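Hypothetical protein XCC0632 (Xanthomonas campestris pv. campestris, PDB 2IQI) is of unknown function but probably serves as a lipoprotein accessory component of an ABC-type transport system. Local coordinates at residues 146-151 against 162-167. Residues are numbered along the deposited sequence; the frame is centred on the assembly and turned at random.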
loop_
_atom_site.group_PDB
_atom_site.type_symbol
_atom_site.label_atom_id
_atom_site.label_comp_id
_atom_site.label_asym_id
_atom_site.label_seq_id
_atom_site.Cartn_x
_atom_site.Cartn_y
_atom_site.Cartn_z
ATOM N N VAL A 146 -1.636 3.230 -8.278
ATOM C CA VAL A 146 -3.047 3.047 -8.427
ATOM C C VAL A 146 -3.749 4.385 -8.245
ATOM O O VAL A 146 -3.420 5.134 -7.318
ATOM C CB VAL A 146 -3.550 2.037 -7.418
ATOM C CG1 VAL A 146 -5.067 2.013 -7.385
ATOM C CG2 VAL A 146 -3.029 0.666 -7.763
ATOM N N ALA A 147 -4.691 4.702 -9.142
ATOM C CA ALA A 147 -5.543 5.904 -8.999
ATOM C C ALA A 147 -7.019 5.551 -9.163
ATOM O O ALA A 147 -7.435 4.942 -10.164
ATOM C CB ALA A 147 -5.127 7.007 -9.984
ATOM N N ARG A 148 -7.833 5.889 -8.175
ATOM C CA ARG A 148 -9.251 5.530 -8.293
ATOM C C ARG A 148 -10.097 6.773 -8.172
ATOM O O ARG A 148 -10.008 7.479 -7.169
ATOM C CB ARG A 148 -9.649 4.472 -7.259
ATOM C CG ARG A 148 -8.906 3.118 -7.406
ATOM C CD ARG A 148 -9.374 2.264 -8.587
ATOM N NE ARG A 148 -10.757 1.825 -8.376
ATOM C CZ ARG A 148 -11.106 0.644 -7.862
ATOM N NH1 ARG A 148 -10.166 -0.242 -7.544
ATOM N NH2 ARG A 148 -12.395 0.335 -7.680
ATOM N N PRO A 149 -10.932 7.056 -9.192
ATOM C CA PRO A 149 -11.700 8.317 -9.179
ATOM C C PRO A 149 -12.673 8.268 -8.025
ATOM O O PRO A 149 -13.239 7.210 -7.723
ATOM C CB PRO A 149 -12.463 8.288 -10.499
ATOM C CG PRO A 149 -12.629 6.798 -10.783
ATOM C CD PRO A 149 -11.287 6.212 -10.348
ATOM N N SER A 150 -12.789 9.406 -7.361
ATOM C CA SER A 150 -13.726 9.646 -6.302
ATOM C C SER A 150 -15.010 10.145 -6.934
ATOM O O SER A 150 -14.973 10.728 -7.999
ATOM C CB SER A 150 -13.167 10.738 -5.418
ATOM O OG SER A 150 -14.147 11.162 -4.511
ATOM N N SER A 151 -16.146 9.937 -6.280
ATOM C CA SER A 151 -17.392 10.304 -6.892
ATOM C C SER A 151 -17.954 11.683 -6.532
ATOM O O SER A 151 -18.772 12.244 -7.304
ATOM C CB SER A 151 -18.426 9.164 -6.878
ATOM O OG SER A 151 -18.559 8.529 -5.652
ATOM N N PHE A 162 -10.019 5.976 -1.418
ATOM C CA PHE A 162 -8.765 5.549 -0.863
ATOM C C PHE A 162 -8.853 4.095 -0.395
ATOM O O PHE A 162 -7.887 3.353 -0.491
ATOM C CB PHE A 162 -8.377 6.461 0.278
ATOM C CG PHE A 162 -7.422 7.566 -0.095
ATOM C CD1 PHE A 162 -6.106 7.271 -0.505
ATOM C CD2 PHE A 162 -7.804 8.899 0.034
ATOM C CE1 PHE A 162 -5.195 8.291 -0.824
ATOM C CE2 PHE A 162 -6.896 9.933 -0.240
ATOM C CZ PHE A 162 -5.582 9.631 -0.676
ATOM N N GLU A 163 -10.008 3.675 0.102
ATOM C CA GLU A 163 -10.210 2.279 0.422
ATOM C C GLU A 163 -10.036 1.411 -0.853
ATOM O O GLU A 163 -9.376 0.359 -0.847
ATOM C CB GLU A 163 -11.611 2.105 1.000
ATOM C CG GLU A 163 -11.694 0.982 1.996
ATOM C CD GLU A 163 -13.097 0.685 2.422
ATOM O OE1 GLU A 163 -13.403 0.818 3.618
ATOM O OE2 GLU A 163 -13.903 0.317 1.553
ATOM N N GLN A 164 -10.625 1.867 -1.955
ATOM C CA GLN A 164 -10.512 1.175 -3.209
ATOM C C GLN A 164 -9.028 1.109 -3.682
ATOM O O GLN A 164 -8.567 0.023 -4.109
ATOM C CB GLN A 164 -11.397 1.845 -4.247
ATOM C CG GLN A 164 -12.914 1.632 -4.133
ATOM C CD GLN A 164 -13.697 2.767 -4.830
ATOM O OE1 GLN A 164 -14.648 3.309 -4.281
ATOM N NE2 GLN A 164 -13.264 3.150 -6.020
ATOM N N ALA A 165 -8.285 2.225 -3.576
ATOM C CA ALA A 165 -6.880 2.269 -3.995
ATOM C C ALA A 165 -5.995 1.414 -3.085
ATOM O O ALA A 165 -5.070 0.707 -3.553
ATOM C CB ALA A 165 -6.366 3.678 -4.027
ATOM N N LEU A 166 -6.275 1.480 -1.786
ATOM C CA LEU A 166 -5.566 0.677 -0.835
ATOM C C LEU A 166 -5.773 -0.758 -1.142
ATOM O O LEU A 166 -4.802 -1.511 -1.127
ATOM C CB LEU A 166 -6.066 0.910 0.583
ATOM C CG LEU A 166 -5.141 1.786 1.392
ATOM C CD1 LEU A 166 -5.935 2.535 2.470
ATOM C CD2 LEU A 166 -4.025 0.928 1.936
ATOM N N THR A 167 -7.031 -1.148 -1.386
ATOM C CA THR A 167 -7.359 -2.556 -1.577
ATOM C C THR A 167 -6.656 -3.050 -2.841
ATOM O O THR A 167 -5.974 -4.086 -2.808
ATOM C CB THR A 167 -8.876 -2.792 -1.620
ATOM O OG1 THR A 167 -9.439 -2.419 -0.364
ATOM C CG2 THR A 167 -9.228 -4.266 -1.899
#
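R148 and Q164 carry the outer half of this contact, crossing at about a right angle, with the guanidinium and amide planes turned 48° against each other. CB of Q164 sits 3.8 Å above the guanidinium plane of R148, over its centre, so the aliphatic base of the glutamine packs on the flat face of the cation. Farther out, NH2 of R148 and NE2 of Q164 lie 3.4 Å apart; both are donors, so the approach is packing and not a bond. The R148 chain, bent at chi2 and chi3, runs along the flank of the helix, with its CG 4.0 Å from the backbone N of A165. Deeper in, CG1 of V146, anti to its backbone N (chi1 170°), approaches CB of A165 at 4.0 Å, a small apolar contact between two buried residues. The segments belong to a beta-alpha unit: strand 137-149 leads through a short loop into helix 155-185, which runs back roughly antiparallel to the strand, the local axes running at 152° and 7.7 Å apart. A helix residue as small as A165 suits that close approach, and its side chain also touches I124 on strand 121-132, the antiparallel neighbour that pairs with V146 and R148 through I124 and A122. One helical turn after Q164, Q168 accepts a hydrogen bond from NH1 of R148 through OE1, which helps fix the rotation of the guanidinium against Q164.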